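Local coordinates for tripeptidase (PDB 3RZA), which is probably a zinc-dependent aminopeptidase of the M20 family that releases the N-terminal residue from tripeptides, at residues P309-N314 with I347-G352. Numbering follows the deposited sequence.
Sequences PGFKIN and IINTFG
Ile347, on helix 344-348, reaches the proline ring of Pro309 with its CD1, 4.0 Å from Pro309 CD; its side chain also packs on Leu166 and on Ala169 and Lys170 of helix 167-171. Asn349 turns its amide onto Phe311: ND2 stands 3.3 Å above the ring plane, over its centre, and with the two planes 32° apart the amide lies tilted over the face rather than driving an N-H into it. Phe311 CG sits between its backbone N and carbonyl carbon (chi1 69°), which swings the ring toward Asn349. Ser355 O accepts a hydrogen bond from the same ND2, and Gly345 O a weak one, which together help hold the amide's rotation. OD1, hydrogen-bonded elsewhere in the structure, meets the methyl Ile313 CD1 at 3.5 Å. Thr350 presses CG2 against Pro309 CG, a tight 3.4 Å, and its OG1 bonds back to Ile347 O at 2.7 Å, in the carbonyl plane. The backbones of Phe311 and Ile313 hydrogen-bond to Ala198 and Val196 of strand 194-209. The contact, without a hydrogen bond of its own, sets the segment that follows on from helix 344-348 against strand 299-312, consistent with the junction between the catalytic and lid domains of the two-domain M20 peptidase fold.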
ATOM      1  N   PRO A 309      -1.451  -4.489 -29.120  1.00 17.96           N
ATOM      2  CA  PRO A 309      -2.704  -4.722 -29.833  1.00 18.76           C
ATOM      3  C   PRO A 309      -2.969  -6.206 -30.100  1.00 17.83           C
ATOM      4  O   PRO A 309      -2.029  -6.979 -30.290  1.00 17.58           O
ATOM      5  CB  PRO A 309      -2.511  -3.954 -31.142  1.00 19.61           C
ATOM      6  CG  PRO A 309      -1.025  -4.020 -31.399  1.00 18.57           C
ATOM      7  CD  PRO A 309      -0.345  -4.169 -30.049  1.00 20.09           C
ATOM      8  N   GLY A 310      -4.251  -6.570 -30.138  1.00 17.46           N
ATOM      9  CA  GLY A 310      -4.680  -7.922 -30.453  1.00 18.43           C
ATOM     10  C   GLY A 310      -4.634  -8.230 -31.926  1.00 19.43           C
ATOM     11  O   GLY A 310      -4.491  -7.338 -32.744  1.00 20.95           O
ATOM     12  N   PHE A 311      -4.684  -9.516 -32.246  1.00 19.51           N
ATOM     13  CA  PHE A 311      -4.778  -9.992 -33.618  1.00 19.68           C
ATOM     14  C   PHE A 311      -5.540 -11.324 -33.659  1.00 19.32           C
ATOM     15  O   PHE A 311      -5.809 -11.956 -32.622  1.00 16.84           O
ATOM     16  CB  PHE A 311      -3.380 -10.136 -34.247  1.00 19.63           C
ATOM     17  CG  PHE A 311      -2.557 -11.262 -33.667  1.00 21.60           C
ATOM     18  CD1 PHE A 311      -1.809 -11.075 -32.513  1.00 25.75           C
ATOM     19  CD2 PHE A 311      -2.535 -12.524 -34.274  1.00 24.33           C
ATOM     20  CE1 PHE A 311      -1.061 -12.118 -31.969  1.00 20.07           C
ATOM     21  CE2 PHE A 311      -1.803 -13.576 -33.725  1.00 19.25           C
ATOM     22  CZ  PHE A 311      -1.060 -13.368 -32.579  1.00 23.93           C
ATOM     23  N   LYS A 312      -5.930 -11.703 -34.860  1.00 21.89           N
ATOM     24  CA  LYS A 312      -6.531 -12.999 -35.130  1.00 22.48           C
ATOM     25  C   LYS A 312      -6.191 -13.290 -36.572  1.00 22.03           C
ATOM     26  O   LYS A 312      -6.581 -12.523 -37.455  1.00 21.58           O
ATOM     27  CB  LYS A 312      -8.054 -12.944 -34.921  1.00 25.13           C
ATOM     28  CG  LYS A 312      -8.861 -14.264 -35.256  1.00 29.05           C
ATOM     29  CD  LYS A 312      -8.485 -15.443 -34.359  1.00 26.24           C
ATOM     30  CE  LYS A 312      -9.211 -16.735 -34.775  1.00 31.83           C
ATOM     31  NZ  LYS A 312      -8.625 -17.423 -36.031  1.00 33.66           N
ATOM     32  N   ILE A 313      -5.407 -14.337 -36.809  1.00 19.82           N
ATOM     33  CA  ILE A 313      -5.089 -14.769 -38.163  1.00 20.33           C
ATOM     34  C   ILE A 313      -6.155 -15.791 -38.599  1.00 22.25           C
ATOM     35  O   ILE A 313      -6.499 -16.721 -37.851  1.00 23.34           O
ATOM     36  CB  ILE A 313      -3.678 -15.371 -38.264  1.00 17.51           C
ATOM     37  CG1 ILE A 313      -2.615 -14.421 -37.664  1.00 17.84           C
ATOM     38  CG2 ILE A 313      -3.359 -15.684 -39.709  1.00 18.03           C
ATOM     39  CD1 ILE A 313      -2.617 -13.023 -38.220  1.00 15.95           C
ATOM     40  N   ASN A 314      -6.710 -15.573 -39.783  1.00 23.06           N
ATOM     41  CA  ASN A 314      -7.684 -16.474 -40.380  1.00 24.11           C
ATOM     42  C   ASN A 314      -7.098 -17.901 -40.454  1.00 22.91           C
ATOM     43  O   ASN A 314      -5.955 -18.087 -40.868  1.00 21.39           O
ATOM     44  CB  ASN A 314      -8.067 -15.929 -41.768  1.00 23.41           C
ATOM     45  CG  ASN A 314      -9.136 -16.737 -42.456  1.00 28.11           C
ATOM     46  OD1 ASN A 314      -8.987 -17.946 -42.692  1.00 27.05           O
ATOM     47  ND2 ASN A 314     -10.190 -16.058 -42.865  1.00 25.37           N
ATOM     48  N   ILE A 347       3.335  -7.495 -31.831  1.00 19.06           N
ATOM     49  CA  ILE A 347       3.892  -6.299 -32.441  1.00 20.83           C
ATOM     50  C   ILE A 347       4.190  -6.512 -33.916  1.00 23.23           C
ATOM     51  O   ILE A 347       3.890  -5.632 -34.738  1.00 26.13           O
ATOM     52  CB  ILE A 347       5.162  -5.819 -31.716  1.00 21.98           C
ATOM     53  CG1 ILE A 347       4.880  -5.540 -30.231  1.00 23.92           C
ATOM     54  CG2 ILE A 347       5.719  -4.554 -32.387  1.00 22.73           C
ATOM     55  CD1 ILE A 347       3.649  -4.596 -29.945  1.00 23.67           C
ATOM     56  N   ILE A 348       4.750  -7.667 -34.259  1.00 19.50           N
ATOM     57  CA  ILE A 348       5.215  -7.924 -35.628  1.00 22.01           C
ATOM     58  C   ILE A 348       4.036  -7.979 -36.601  1.00 21.35           C
ATOM     59  O   ILE A 348       4.137  -7.456 -37.708  1.00 18.39           O
ATOM     60  CB  ILE A 348       6.056  -9.249 -35.738  1.00 22.15           C
ATOM     61  CG1 ILE A 348       7.327  -9.180 -34.856  1.00 28.07           C
ATOM     62  CG2 ILE A 348       6.389  -9.587 -37.238  1.00 16.73           C
ATOM     63  CD1 ILE A 348       8.571  -8.827 -35.562  1.00 34.10           C
ATOM     64  N   ASN A 349       2.918  -8.580 -36.167  1.00 20.09           N
ATOM     65  CA  ASN A 349       1.642  -8.493 -36.911  1.00 19.87           C
ATOM     66  C   ASN A 349       1.240  -7.070 -37.324  1.00 20.26           C
ATOM     67  O   ASN A 349       0.736  -6.895 -38.426  1.00 22.19           O
ATOM     68  CB  ASN A 349       0.464  -9.170 -36.146  1.00 19.49           C
ATOM     69  CG  ASN A 349       0.361 -10.686 -36.418  1.00 20.67           C
ATOM     70  OD1 ASN A 349       0.174 -11.104 -37.553  1.00 21.25           O
ATOM     71  ND2 ASN A 349       0.484 -11.503 -35.362  1.00 17.36           N
ATOM     72  N   THR A 350       1.512  -6.060 -36.480  1.00 21.82           N
ATOM     73  CA  THR A 350       1.225  -4.635 -36.840  1.00 22.65           C
ATOM     74  C   THR A 350       2.081  -4.071 -37.997  1.00 23.27           C
ATOM     75  O   THR A 350       1.717  -3.061 -38.589  1.00 25.26           O
ATOM     76  CB  THR A 350       1.331  -3.640 -35.631  1.00 23.36           C
ATOM     77  OG1 THR A 350       2.707  -3.316 -35.367  1.00 24.83           O
ATOM     78  CG2 THR A 350       0.650  -4.202 -34.368  1.00 24.25           C
ATOM     79  N   PHE A 351       3.195  -4.732 -38.314  1.00 24.90           N
ATOM     80  CA  PHE A 351       3.976  -4.446 -39.534  1.00 26.71           C
ATOM     81  C   PHE A 351       3.373  -5.069 -40.816  1.00 27.51           C
ATOM     82  O   PHE A 351       3.934  -4.891 -41.884  1.00 28.76           O
ATOM     83  CB  PHE A 351       5.450  -4.939 -39.405  1.00 26.15           C
ATOM     84  CG  PHE A 351       6.160  -4.529 -38.123  1.00 28.53           C
ATOM     85  CD1 PHE A 351       5.842  -3.347 -37.430  1.00 35.01           C
ATOM     86  CD2 PHE A 351       7.210  -5.320 -37.640  1.00 33.75           C
ATOM     87  CE1 PHE A 351       6.541  -2.996 -36.247  1.00 36.57           C
ATOM     88  CE2 PHE A 351       7.911  -4.975 -36.461  1.00 31.99           C
ATOM     89  CZ  PHE A 351       7.572  -3.819 -35.767  1.00 32.66           C
ATOM     90  N   GLY A 352       2.275  -5.822 -40.712  1.00 27.11           N
ATOM     91  CA  GLY A 352       1.655  -6.480 -41.874  1.00 26.90           C
ATOM     92  C   GLY A 352       2.249  -7.826 -42.272  1.00 26.56           C
ATOM     93  O   GLY A 352       1.971  -8.302 -43.356  1.00 28.40           O
TER